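Local coordinates for Rev protein (Borrelia burgdorferi, PDB 5EQZ) that is of uncharacterised function but folds as an elongated all-helical protein of the Borrelia REV family, probably made as a lipoprotein, at residues Ile16-Leu26 with Lys60-Lys71. Numbering follows the deposited sequence.
Sequences IDSLMEDVLAL and KLLNLQNSFQDK
Leu64 fits as a knob into the hole formed by Ile16, Leu19, Met20 and Val23, where helices 10-24 and 55-88 run nearly parallel, their local axes inclined by 17°. With CG anti to its backbone N (chi1 170°), Leu64 spreads its two methyls over different neighbours: CD1 lies 3.7 Å from Met20 CA and also meets Val23 CG2, while CD2 faces Leu19 CD2, the two leucine side chains crossing at about a right angle. One turn earlier, Ile16 likewise crosses Leu61 almost perpendicularly, its CD1 reaching Leu61 CG at 3.7 Å, and its CG2 branch rests on the Lys60 backbone. Met20 bends at chi2 and again at chi3 (97°), which curls its thioether along the other helix until CE lies 3.3 Å from Asn63 C and SD passes beside Ser67. Val23 CG1 presses on the Phe68 backbone, 3.6 Å from CA, and Leu26 CD1 approaches the Phe68 ring obliquely.

Polar contacts close both ends. Lys60 NZ forms a salt bridge with Asp17 OD1 (3.0 Å), weak as a hydrogen bond. Lys71 folds over Leu26 and brings NZ to two carbonyls of residues 24-26: Leu26 O, met nearly head-on at 3.1 Å, and Leu24 O, approached from above its carbonyl plane at 3.2 Å. A water also bridges Lys71 NZ and Leu24 O, and with the two direct bonds the ammonium holds the backbone of Leu24 and Leu26 against helix 55-88.

Helix 32-48 packs against this pair through Ile42, which touches both Leu19 and Phe68, giving a local three-helix arrangement; Leu49, in the loop just after it, meets Ile16 and Leu61.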
ATOM      1  N   ILE A  16      -6.401 -19.409   5.968  1.00 19.24           N
ATOM      2  CA  ILE A  16      -5.100 -18.872   5.598  1.00 19.30           C
ATOM      3  C   ILE A  16      -5.009 -18.704   4.088  1.00 19.12           C
ATOM      4  O   ILE A  16      -4.571 -17.655   3.599  1.00 17.99           O
ATOM      5  CB  ILE A  16      -3.972 -19.769   6.138  1.00 22.96           C
ATOM      6  CG1 ILE A  16      -4.022 -19.831   7.665  1.00 22.32           C
ATOM      7  CG2 ILE A  16      -2.605 -19.268   5.667  1.00 22.13           C
ATOM      8  CD1 ILE A  16      -3.139 -20.907   8.230  1.00 25.07           C
ATOM      9  N   ASP A  17      -5.440 -19.724   3.331  1.00 18.05           N
ATOM     10  CA  ASP A  17      -5.348 -19.674   1.870  1.00 17.70           C
ATOM     11  C   ASP A  17      -6.091 -18.471   1.311  1.00 20.16           C
ATOM     12  O   ASP A  17      -5.582 -17.768   0.433  1.00 21.81           O
ATOM     13  CB  ASP A  17      -5.943 -20.933   1.239  1.00 15.04           C
ATOM     14  CG  ASP A  17      -5.105 -22.179   1.458  1.00 19.34           C
ATOM     15  OD1 ASP A  17      -3.937 -22.103   1.900  1.00 21.31           O
ATOM     16  OD2 ASP A  17      -5.648 -23.255   1.151  1.00 21.75           O
ATOM     17  N   SER A  18      -7.325 -18.266   1.770  1.00 21.00           N
ATOM     18  CA  SER A  18      -8.144 -17.170   1.252  0.61 23.66           C
ATOM     19  C   SER A  18      -7.478 -15.828   1.521  1.00 21.12           C
ATOM     20  O   SER A  18      -7.404 -14.971   0.634  1.00 19.72           O
ATOM     21  CB  SER A  18      -9.535 -17.221   1.884  0.61 25.81           C
ATOM     22  OG  SER A  18     -10.352 -16.163   1.408  0.61 23.91           O
ATOM     23  N   LEU A  19      -6.983 -15.630   2.741  1.00 16.67           N
ATOM     24  CA  LEU A  19      -6.289 -14.388   3.055  1.00 18.87           C
ATOM     25  C   LEU A  19      -5.007 -14.255   2.241  1.00 18.45           C
ATOM     26  O   LEU A  19      -4.666 -13.148   1.793  1.00 18.46           O
ATOM     27  CB  LEU A  19      -6.013 -14.324   4.556  1.00 21.23           C
ATOM     28  CG  LEU A  19      -5.500 -13.017   5.146  1.00 20.26           C
ATOM     29  CD1 LEU A  19      -6.354 -11.835   4.677  1.00 22.02           C
ATOM     30  CD2 LEU A  19      -5.517 -13.119   6.680  1.00 22.87           C
ATOM     31  N   MET A  20      -4.299 -15.370   2.015  1.00 17.66           N
ATOM     32  CA  MET A  20      -3.089 -15.336   1.201  1.00 16.53           C
ATOM     33  C   MET A  20      -3.406 -14.856  -0.224  1.00 18.80           C
ATOM     34  O   MET A  20      -2.686 -14.024  -0.788  1.00 20.17           O
ATOM     35  CB  MET A  20      -2.432 -16.725   1.151  1.00 16.47           C
ATOM     36  CG  MET A  20      -1.213 -16.768   0.194  1.00 20.19           C
ATOM     37  SD  MET A  20       0.202 -15.776   0.750  1.00 25.68           S
ATOM     38  CE  MET A  20       1.212 -16.965   1.541  1.00 30.42           C
ATOM     39  N   GLU A  21      -4.487 -15.372  -0.822  1.00 18.88           N
ATOM     40  CA  GLU A  21      -4.823 -14.969  -2.188  1.00 16.93           C
ATOM     41  C   GLU A  21      -5.139 -13.477  -2.257  1.00 18.71           C
ATOM     42  O   GLU A  21      -4.752 -12.800  -3.219  1.00 18.54           O
ATOM     43  CB  GLU A  21      -6.002 -15.779  -2.737  1.00 20.19           C
ATOM     44  CG  GLU A  21      -5.775 -17.318  -2.838  1.00 21.23           C
ATOM     45  CD  GLU A  21      -4.630 -17.705  -3.759  1.00 21.96           C
ATOM     46  OE1 GLU A  21      -4.099 -16.846  -4.499  1.00 20.67           O
ATOM     47  OE2 GLU A  21      -4.215 -18.889  -3.743  1.00 19.28           O
ATOM     48  N   ASP A  22      -5.813 -12.949  -1.232  1.00 16.98           N
ATOM     49  CA  ASP A  22      -6.092 -11.512  -1.175  1.00 15.64           C
ATOM     50  C   ASP A  22      -4.803 -10.712  -1.018  1.00 21.48           C
ATOM     51  O   ASP A  22      -4.625  -9.682  -1.681  1.00 19.97           O
ATOM     52  CB  ASP A  22      -7.053 -11.197  -0.026  1.00 18.25           C
ATOM     53  CG  ASP A  22      -8.487 -11.605  -0.313  1.00 23.06           C
ATOM     54  OD1 ASP A  22      -8.903 -11.615  -1.485  1.00 27.43           O
ATOM     55  OD2 ASP A  22      -9.217 -11.875   0.661  1.00 26.20           O
ATOM     56  N   VAL A  23      -3.892 -11.169  -0.143  1.00 20.80           N
ATOM     57  CA  VAL A  23      -2.621 -10.479   0.072  1.00 22.95           C
ATOM     58  C   VAL A  23      -1.787 -10.473  -1.202  1.00 21.96           C
ATOM     59  O   VAL A  23      -1.162  -9.459  -1.551  1.00 21.67           O
ATOM     60  CB  VAL A  23      -1.861 -11.126   1.247  1.00 22.69           C
ATOM     61  CG1 VAL A  23      -0.377 -10.720   1.264  1.00 24.15           C
ATOM     62  CG2 VAL A  23      -2.536 -10.765   2.557  1.00 21.89           C
ATOM     63  N   LEU A  24      -1.796 -11.581  -1.944  1.00 19.39           N
ATOM     64  CA  LEU A  24      -1.016 -11.651  -3.174  1.00 22.25           C
ATOM     65  C   LEU A  24      -1.551 -10.721  -4.258  1.00 20.97           C
ATOM     66  O   LEU A  24      -0.813 -10.417  -5.201  1.00 23.68           O
ATOM     67  CB  LEU A  24      -0.982 -13.091  -3.698  1.00 23.81           C
ATOM     68  CG  LEU A  24      -0.189 -14.088  -2.848  1.00 25.87           C
ATOM     69  CD1 LEU A  24      -0.311 -15.488  -3.448  1.00 27.68           C
ATOM     70  CD2 LEU A  24       1.274 -13.668  -2.711  1.00 25.79           C
ATOM     71  N   ALA A  25      -2.798 -10.268  -4.146  1.00 20.78           N
ATOM     72  CA  ALA A  25      -3.393  -9.327  -5.101  1.00 19.27           C
ATOM     73  C   ALA A  25      -3.147  -7.866  -4.744  1.00 22.46           C
ATOM     74  O   ALA A  25      -3.528  -6.978  -5.533  1.00 23.22           O
ATOM     75  CB  ALA A  25      -4.904  -9.558  -5.210  1.00 20.80           C
ATOM     76  N   LEU A  26      -2.543  -7.598  -3.590  1.00 20.42           N
ATOM     77  CA  LEU A  26      -2.137  -6.241  -3.242  1.00 20.17           C
ATOM     78  C   LEU A  26      -1.174  -5.708  -4.296  1.00 22.08           C
ATOM     79  O   LEU A  26      -0.289  -6.426  -4.779  1.00 21.51           O
ATOM     80  CB  LEU A  26      -1.466  -6.230  -1.866  1.00 22.26           C
ATOM     81  CG  LEU A  26      -2.357  -6.372  -0.632  1.00 23.24           C
ATOM     82  CD1 LEU A  26      -1.503  -6.645   0.620  1.00 22.34           C
ATOM     83  CD2 LEU A  26      -3.243  -5.159  -0.432  1.00 23.42           C
ATOM     84  N   LYS A  60       2.276 -22.358   6.447  1.00 22.36           N
ATOM     85  CA  LYS A  60       1.350 -21.523   5.684  1.00 22.81           C
ATOM     86  C   LYS A  60       1.199 -20.142   6.309  1.00 23.58           C
ATOM     87  O   LYS A  60       1.148 -19.129   5.596  1.00 20.71           O
ATOM     88  CB  LYS A  60      -0.011 -22.210   5.568  1.00 22.71           C
ATOM     89  CG  LYS A  60       0.005 -23.394   4.628  1.00 24.61           C
ATOM     90  CD  LYS A  60      -1.240 -24.260   4.755  1.00 26.18           C
ATOM     91  CE  LYS A  60      -2.294 -23.901   3.745  1.00 26.14           C
ATOM     92  NZ  LYS A  60      -1.833 -24.146   2.333  1.00 23.37           N
ATOM     93  N   LEU A  61       1.116 -20.084   7.639  1.00 22.47           N
ATOM     94  CA  LEU A  61       1.035 -18.803   8.332  1.00 22.09           C
ATOM     95  C   LEU A  61       2.303 -17.982   8.134  1.00 23.87           C
ATOM     96  O   LEU A  61       2.239 -16.759   7.943  1.00 24.63           O
ATOM     97  CB  LEU A  61       0.790 -19.032   9.822  1.00 24.24           C
ATOM     98  CG  LEU A  61      -0.654 -19.152  10.267  1.00 29.68           C
ATOM     99  CD1 LEU A  61      -0.696 -19.536  11.732  1.00 35.38           C
ATOM    100  CD2 LEU A  61      -1.381 -17.833  10.017  1.00 31.55           C
ATOM    101  N   LEU A  62       3.464 -18.631   8.188  1.00 22.54           N
ATOM    102  CA  LEU A  62       4.718 -17.923   7.939  1.00 25.35           C
ATOM    103  C   LEU A  62       4.770 -17.382   6.515  1.00 26.59           C
ATOM    104  O   LEU A  62       5.169 -16.227   6.287  1.00 23.35           O
ATOM    105  CB  LEU A  62       5.901 -18.854   8.212  1.00 28.56           C
ATOM    106  CG  LEU A  62       7.272 -18.178   8.178  1.00 33.26           C
ATOM    107  CD1 LEU A  62       7.340 -17.069   9.222  1.00 34.63           C
ATOM    108  CD2 LEU A  62       8.396 -19.190   8.380  1.00 36.32           C
ATOM    109  N   ASN A  63       4.368 -18.196   5.538  1.00 24.52           N
ATOM    110  CA  ASN A  63       4.313 -17.700   4.166  1.00 27.39           C
ATOM    111  C   ASN A  63       3.370 -16.512   4.044  1.00 23.25           C
ATOM    112  O   ASN A  63       3.668 -15.546   3.332  1.00 23.96           O
ATOM    113  CB  ASN A  63       3.905 -18.832   3.223  1.00 27.08           C
ATOM    114  CG  ASN A  63       4.968 -19.909   3.122  1.00 26.61           C
ATOM    115  OD1 ASN A  63       6.135 -19.673   3.434  1.00 27.47           O
ATOM    116  ND2 ASN A  63       4.575 -21.097   2.669  1.00 27.74           N
ATOM    117  N   LEU A  64       2.227 -16.558   4.732  1.00 17.80           N
ATOM    118  CA  LEU A  64       1.275 -15.453   4.676  1.00 19.29           C
ATOM    119  C   LEU A  64       1.875 -14.163   5.228  1.00 20.49           C
ATOM    120  O   LEU A  64       1.728 -13.091   4.627  1.00 20.95           O
ATOM    121  CB  LEU A  64       0.004 -15.833   5.428  1.00 14.27           C
ATOM    122  CG  LEU A  64      -1.006 -14.719   5.673  1.00 18.23           C
ATOM    123  CD1 LEU A  64      -1.540 -14.172   4.352  1.00 20.19           C
ATOM    124  CD2 LEU A  64      -2.135 -15.197   6.606  1.00 20.30           C
ATOM    125  N   GLN A  65       2.558 -14.234   6.373  1.00 18.95           N
ATOM    126  CA  GLN A  65       3.207 -13.029   6.885  1.00 19.31           C
ATOM    127  C   GLN A  65       4.319 -12.555   5.954  1.00 23.66           C
ATOM    128  O   GLN A  65       4.434 -11.349   5.688  1.00 24.71           O
ATOM    129  CB  GLN A  65       3.755 -13.258   8.294  1.00 26.19           C
ATOM    130  CG  GLN A  65       2.741 -13.819   9.282  1.00 30.41           C
ATOM    131  CD  GLN A  65       3.412 -14.534  10.450  1.00 38.78           C
ATOM    132  OE1 GLN A  65       4.158 -13.923  11.200  1.00 40.85           O
ATOM    133  NE2 GLN A  65       3.155 -15.824  10.600  1.00 43.57           N
ATOM    134  N   ASN A  66       5.144 -13.478   5.442  1.00 21.33           N
ATOM    135  CA  ASN A  66       6.242 -13.071   4.565  1.00 25.80           C
ATOM    136  C   ASN A  66       5.717 -12.345   3.330  1.00 24.78           C
ATOM    137  O   ASN A  66       6.257 -11.300   2.929  1.00 25.89           O
ATOM    138  CB  ASN A  66       7.078 -14.275   4.147  1.00 30.09           C
ATOM    139  CG  ASN A  66       7.904 -14.840   5.289  1.00 32.17           C
ATOM    140  OD1 ASN A  66       8.131 -14.177   6.298  1.00 32.96           O
ATOM    141  ND2 ASN A  66       8.371 -16.071   5.120  1.00 33.90           N
ATOM    142  N   SER A  67       4.666 -12.890   2.708  1.00 20.37           N
ATOM    143  CA  SER A  67       4.121 -12.257   1.503  1.00 22.39           C
ATOM    144  C   SER A  67       3.553 -10.885   1.813  1.00 23.22           C
ATOM    145  O   SER A  67       3.726  -9.943   1.027  1.00 25.09           O
ATOM    146  CB  SER A  67       3.041 -13.142   0.879  1.00 23.73           C
ATOM    147  OG  SER A  67       3.630 -14.282   0.266  1.00 29.89           O
ATOM    148  N   PHE A  68       2.879 -10.740   2.953  1.00 22.47           N
ATOM    149  CA  PHE A  68       2.345  -9.427   3.300  1.00 21.98           C
ATOM    150  C   PHE A  68       3.466  -8.420   3.505  1.00 24.89           C
ATOM    151  O   PHE A  68       3.400  -7.291   3.009  1.00 24.28           O
ATOM    152  CB  PHE A  68       1.486  -9.490   4.555  1.00 21.34           C
ATOM    153  CG  PHE A  68       0.969  -8.140   4.966  1.00 22.56           C
ATOM    154  CD1 PHE A  68      -0.148  -7.607   4.339  1.00 21.89           C
ATOM    155  CD2 PHE A  68       1.621  -7.391   5.928  1.00 24.73           C
ATOM    156  CE1 PHE A  68      -0.615  -6.340   4.682  1.00 22.73           C
ATOM    157  CE2 PHE A  68       1.162  -6.117   6.271  1.00 26.20           C
ATOM    158  CZ  PHE A  68       0.035  -5.601   5.650  1.00 21.43           C
ATOM    159  N   GLN A  69       4.499  -8.797   4.258  1.00 24.30           N
ATOM    160  CA  GLN A  69       5.598  -7.864   4.473  1.00 28.12           C
ATOM    161  C   GLN A  69       6.253  -7.463   3.157  1.00 27.47           C
ATOM    162  O   GLN A  69       6.700  -6.317   3.005  1.00 24.59           O
ATOM    163  CB  GLN A  69       6.614  -8.474   5.440  1.00 30.43           C
ATOM    164  CG  GLN A  69       6.128  -8.508   6.894  1.00 36.66           C
ATOM    165  CD  GLN A  69       5.797  -7.118   7.458  1.00 41.62           C
ATOM    166  OE1 GLN A  69       6.513  -6.140   7.215  1.00 43.11           O
ATOM    167  NE2 GLN A  69       4.702  -7.035   8.213  1.00 39.98           N
ATOM    168  N   ASP A  70       6.295  -8.368   2.179  1.00 26.86           N
ATOM    169  CA  ASP A  70       6.897  -8.005   0.900  1.00 29.70           C
ATOM    170  C   ASP A  70       5.993  -7.070   0.105  1.00 24.84           C
ATOM    171  O   ASP A  70       6.482  -6.147  -0.564  1.00 25.07           O
ATOM    172  CB  ASP A  70       7.213  -9.255   0.095  1.00 33.73           C
ATOM    173  CG  ASP A  70       8.321 -10.081   0.720  1.00 37.80           C
ATOM    174  OD1 ASP A  70       9.125  -9.545   1.523  1.00 40.78           O
ATOM    175  OD2 ASP A  70       8.389 -11.276   0.399  1.00 42.71           O
ATOM    176  N   LYS A  71       4.678  -7.290   0.163  1.00 21.25           N
ATOM    177  CA  LYS A  71       3.745  -6.340  -0.445  1.00 20.69           C
ATOM    178  C   LYS A  71       3.816  -4.988   0.256  1.00 21.10           C
ATOM    179  O   LYS A  71       3.760  -3.938  -0.399  1.00 22.47           O
ATOM    180  CB  LYS A  71       2.318  -6.883  -0.400  1.00 21.31           C
ATOM    181  CG  LYS A  71       2.106  -8.091  -1.307  1.00 23.08           C
ATOM    182  CD  LYS A  71       2.296  -7.739  -2.778  1.00 30.62           C
ATOM    183  CE  LYS A  71       2.309  -8.987  -3.662  1.00 37.09           C
ATOM    184  NZ  LYS A  71       1.835  -8.688  -5.036  1.00 40.80           N
TER
HETATM  185  O   HOH W   1       1.730 -11.367  -5.931  1.00 39.95           O